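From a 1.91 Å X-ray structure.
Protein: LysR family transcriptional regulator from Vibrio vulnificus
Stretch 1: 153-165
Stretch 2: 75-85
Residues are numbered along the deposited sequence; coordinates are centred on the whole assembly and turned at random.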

# COMPACT_ATOMS: atom_id res chain seq x y z
N PRO A 153 -5.96 1.32 12.36
CA PRO A 153 -7.24 0.60 12.26
C PRO A 153 -7.08 -0.84 12.73
O PRO A 153 -6.22 -1.57 12.23
CB PRO A 153 -7.58 0.67 10.77
CG PRO A 153 -6.69 1.72 10.18
CD PRO A 153 -5.43 1.68 11.04
N ASP A 154 -7.95 -1.25 13.66
CA ASP A 154 -7.79 -2.54 14.34
C ASP A 154 -7.71 -3.72 13.37
O ASP A 154 -6.93 -4.65 13.59
CB ASP A 154 -8.92 -2.78 15.35
CG ASP A 154 -10.31 -2.70 14.72
OD1 ASP A 154 -10.42 -2.50 13.49
OD2 ASP A 154 -11.30 -2.84 15.48
N VAL A 155 -8.49 -3.69 12.28
CA VAL A 155 -8.46 -4.78 11.30
C VAL A 155 -7.06 -4.98 10.72
O VAL A 155 -6.71 -6.10 10.32
CB VAL A 155 -9.50 -4.53 10.19
CG1 VAL A 155 -9.07 -3.38 9.28
CG2 VAL A 155 -9.72 -5.80 9.38
N MET A 156 -6.24 -3.94 10.66
CA MET A 156 -4.91 -4.09 10.07
C MET A 156 -3.89 -4.74 11.02
O MET A 156 -2.82 -5.15 10.55
CB MET A 156 -4.37 -2.73 9.63
CG MET A 156 -4.93 -2.18 8.29
SD MET A 156 -4.13 -0.57 7.90
CE MET A 156 -2.37 -0.99 8.04
N ILE A 157 -4.18 -4.84 12.31
CA ILE A 157 -3.18 -5.30 13.26
C ILE A 157 -3.73 -6.35 14.22
O ILE A 157 -3.11 -6.62 15.26
CB ILE A 157 -2.60 -4.11 14.05
CG1 ILE A 157 -3.72 -3.22 14.55
CG2 ILE A 157 -1.61 -3.33 13.19
CD1 ILE A 157 -3.26 -2.13 15.48
N LYS A 158 -4.87 -6.97 13.88
CA LYS A 158 -5.49 -7.89 14.83
C LYS A 158 -4.65 -9.15 15.01
O LYS A 158 -4.54 -9.66 16.13
CB LYS A 158 -6.91 -8.24 14.41
CG LYS A 158 -7.08 -9.14 13.21
CD LYS A 158 -8.58 -9.42 13.01
CE LYS A 158 -9.39 -8.11 13.18
NZ LYS A 158 -10.65 -8.05 12.38
N GLU A 159 -4.02 -9.66 13.94
CA GLU A 159 -3.10 -10.78 14.11
C GLU A 159 -1.89 -10.39 14.95
O GLU A 159 -1.43 -11.18 15.78
CB GLU A 159 -2.68 -11.35 12.74
CG GLU A 159 -1.51 -10.67 12.04
CD GLU A 159 -1.94 -9.71 10.92
OE1 GLU A 159 -2.99 -9.02 11.06
OE2 GLU A 159 -1.22 -9.62 9.90
N TYR A 160 -1.41 -9.15 14.81
CA TYR A 160 -0.31 -8.67 15.67
C TYR A 160 -0.72 -8.63 17.14
O TYR A 160 0.09 -8.91 18.03
CB TYR A 160 0.16 -7.29 15.24
CG TYR A 160 0.81 -7.24 13.89
CD1 TYR A 160 0.05 -7.12 12.72
CD2 TYR A 160 2.20 -7.28 13.78
CE1 TYR A 160 0.67 -7.09 11.47
CE2 TYR A 160 2.82 -7.24 12.56
CZ TYR A 160 2.06 -7.14 11.41
OH TYR A 160 2.71 -7.12 10.20
N ILE A 161 -1.97 -8.24 17.41
CA ILE A 161 -2.42 -8.17 18.79
C ILE A 161 -2.58 -9.56 19.38
O ILE A 161 -2.16 -9.82 20.52
CB ILE A 161 -3.75 -7.40 18.89
CG1 ILE A 161 -3.57 -5.98 18.37
CG2 ILE A 161 -4.23 -7.45 20.34
CD1 ILE A 161 -2.81 -5.13 19.31
N ALA A 162 -3.25 -10.45 18.66
CA ALA A 162 -3.42 -11.82 19.12
C ALA A 162 -2.07 -12.47 19.41
O ALA A 162 -1.88 -13.05 20.48
CB ALA A 162 -4.19 -12.64 18.09
N ASP A 163 -1.12 -12.35 18.48
CA ASP A 163 0.20 -12.95 18.65
C ASP A 163 0.99 -12.30 19.78
O ASP A 163 1.90 -12.94 20.33
CB ASP A 163 1.03 -12.84 17.36
CG ASP A 163 0.64 -13.88 16.30
OD1 ASP A 163 -0.32 -14.65 16.54
OD2 ASP A 163 1.30 -13.93 15.23
N GLY A 164 0.70 -11.04 20.11
CA GLY A 164 1.50 -10.32 21.08
C GLY A 164 2.67 -9.53 20.50
O GLY A 164 3.43 -8.95 21.27
N SER A 165 2.83 -9.50 19.16
CA SER A 165 3.92 -8.74 18.56
C SER A 165 3.68 -7.23 18.63
O SER A 165 4.63 -6.45 18.54
CB SER A 165 4.14 -9.14 17.09
OG SER A 165 2.91 -9.24 16.37
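Stretch 2 (75-85) SVKDILVASPE

The apolar centre of the contact is built from isoleucine and valine side chains. Ile-157 points toward stretch 2, and its CD1 lies 3.7 Å from CG2 of Val-81. The same CD1 of Ile-157 is 4.2 Å from CG1 of Ile-79. Ile-157 therefore touches two strand residues that are two positions apart. Its chi1 is p and its chi2 is t. Val-81 points toward stretch 1 with chi1 m. CG1 of Val-81 lies 3.6 Å from CD1 of Ile-161. The CA-to-CB bond of Ile-161 runs sideways, but the end of the side chain comes nearer, with both chi angles m. The backbones stay well apart here, the CA atoms of Ile-161 and Val-81 being 8.6 Å from each other. Side chains fill that gap. Leu-80 and Ala-82, which alternate with these residues along the strand, point away and make no contact.

Stretch 2 is extended over most of its length. Residues 75-76 belong to a strand that begins earlier in the chain, and residues 78-82 form a second strand segment. A helix starts at Pro-84 and continues later in the chain. Stretch 1 begins extended at Pro-153, turns, and enters a helix at residues 158-163, with Ile-157 at the N-cap position. Backbone bonds from Met-156 N to Pro-153 O (2.8 Å) and from Ile-157 N to Asp-154 O (3.0 Å) hold the turn.

At the start of stretch 1, Pro-153 pairs with Asp-78 in an antiparallel, non-hydrogen-bonded bridge. The CA atoms of Pro-153 and Asp-78 are 4.1 Å apart, and both side chains lie on the same face of the sheet. OD1 of Asp-78 is 3.2 Å from CA of Pro-153; both carboxylate oxygens of Asp-78 are hydrogen-bonded elsewhere in the structure. Val-76 adds a second apolar patch. CG2 of Val-76 lies 3.5 Å from CB of Pro-153 and 3.8 Å from CG1 of Val-155.

The polar edge beside this patch is formed by Asp-154 and Lys-77. The backbone N of Asp-154 donates to the backbone O of Lys-77 at 2.9 Å. In return, the backbone N of Lys-77 makes a weak bond to OD1 of Asp-154 at 3.4 Å. The two bonds join the same pair of residues in opposite directions. OD1 of Asp-154 also accepts a weak bond from N of Val-155 at 2.6 Å. The charged ends do not form a salt bridge: OD2 of Asp-154 is 4.6 Å from NZ of Lys-77.

At the other end of the contact, the chain leaves the helix at Gly-164, whose positive phi suits glycine. O of Gly-164 is 3.2 Å from CG of Pro-84, and O of Ser-165 is 3.1 Å from CD of Pro-84. The proline ring thus packs against two consecutive carbonyls. O of Ser-165 also lies 3.8 Å from CA of Ser-83. Together the two stretches bury 518 Å², both sides summed.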

# COMPACT_ATOMS: atom_id res chain seq x y z
N SER A 75 -17.17 -2.22 9.52
CA SER A 75 -16.74 -1.09 10.32
C SER A 75 -15.35 -1.37 10.87
O SER A 75 -14.91 -2.52 11.01
CB SER A 75 -17.74 -0.77 11.43
OG SER A 75 -17.85 -1.86 12.32
N VAL A 76 -14.65 -0.30 11.15
CA VAL A 76 -13.30 -0.36 11.67
C VAL A 76 -13.22 0.59 12.86
O VAL A 76 -13.95 1.58 12.94
CB VAL A 76 -12.28 0.01 10.57
CG1 VAL A 76 -12.24 1.50 10.32
CG2 VAL A 76 -10.92 -0.49 10.93
N LYS A 77 -12.33 0.27 13.79
CA LYS A 77 -12.07 1.14 14.93
C LYS A 77 -10.57 1.25 15.14
O LYS A 77 -9.87 0.23 15.18
CB LYS A 77 -12.76 0.63 16.20
CG LYS A 77 -12.43 1.47 17.43
CD LYS A 77 -13.19 0.99 18.66
CE LYS A 77 -12.25 0.41 19.70
NZ LYS A 77 -12.24 -1.07 19.61
N ASP A 78 -10.08 2.47 15.27
CA ASP A 78 -8.65 2.72 15.43
C ASP A 78 -8.26 2.69 16.91
O ASP A 78 -8.96 3.24 17.76
CB ASP A 78 -8.28 4.05 14.81
CG ASP A 78 -8.92 4.25 13.43
OD1 ASP A 78 -8.82 3.34 12.58
OD2 ASP A 78 -9.57 5.30 13.23
N ILE A 79 -7.13 2.04 17.20
CA ILE A 79 -6.66 1.82 18.56
C ILE A 79 -5.17 2.12 18.60
O ILE A 79 -4.46 2.05 17.60
CB ILE A 79 -6.90 0.37 19.03
CG1 ILE A 79 -6.11 -0.59 18.16
CG2 ILE A 79 -8.41 0.00 18.94
CD1 ILE A 79 -6.33 -2.02 18.52
N LEU A 80 -4.70 2.43 19.80
CA LEU A 80 -3.30 2.76 20.01
C LEU A 80 -2.52 1.49 20.32
O LEU A 80 -2.99 0.67 21.11
CB LEU A 80 -3.17 3.75 21.17
CG LEU A 80 -3.84 5.12 20.96
CD1 LEU A 80 -3.92 5.91 22.28
CD2 LEU A 80 -3.11 5.92 19.89
N VAL A 81 -1.37 1.31 19.66
CA VAL A 81 -0.50 0.16 19.89
C VAL A 81 0.98 0.57 19.83
O VAL A 81 1.33 1.65 19.37
CB VAL A 81 -0.74 -1.01 18.89
CG1 VAL A 81 -2.12 -1.58 19.08
CG2 VAL A 81 -0.54 -0.55 17.42
N ALA A 82 1.83 -0.33 20.34
CA ALA A 82 3.29 -0.24 20.27
C ALA A 82 3.86 -1.65 20.46
O ALA A 82 3.19 -2.54 21.00
CB ALA A 82 3.84 0.72 21.34
N SER A 83 5.10 -1.85 20.03
CA SER A 83 5.70 -3.18 20.20
C SER A 83 6.06 -3.43 21.67
O SER A 83 6.15 -2.49 22.47
CB SER A 83 6.94 -3.33 19.32
OG SER A 83 8.07 -2.75 19.93
N PRO A 84 6.18 -4.69 22.09
CA PRO A 84 6.67 -4.97 23.45
C PRO A 84 8.03 -4.37 23.73
O PRO A 84 8.30 -3.94 24.86
CB PRO A 84 6.70 -6.50 23.51
CG PRO A 84 5.61 -6.91 22.54
CD PRO A 84 5.65 -5.89 21.43
N GLU A 85 8.91 -4.30 22.73
CA GLU A 85 10.22 -3.70 22.97
C GLU A 85 10.09 -2.22 23.33
O GLU A 85 10.79 -1.73 24.22
CB GLU A 85 11.11 -3.90 21.74
CG GLU A 85 12.54 -3.37 21.90
CD GLU A 85 13.30 -3.31 20.58
OE1 GLU A 85 12.66 -3.17 19.50
OE2 GLU A 85 14.56 -3.42 20.62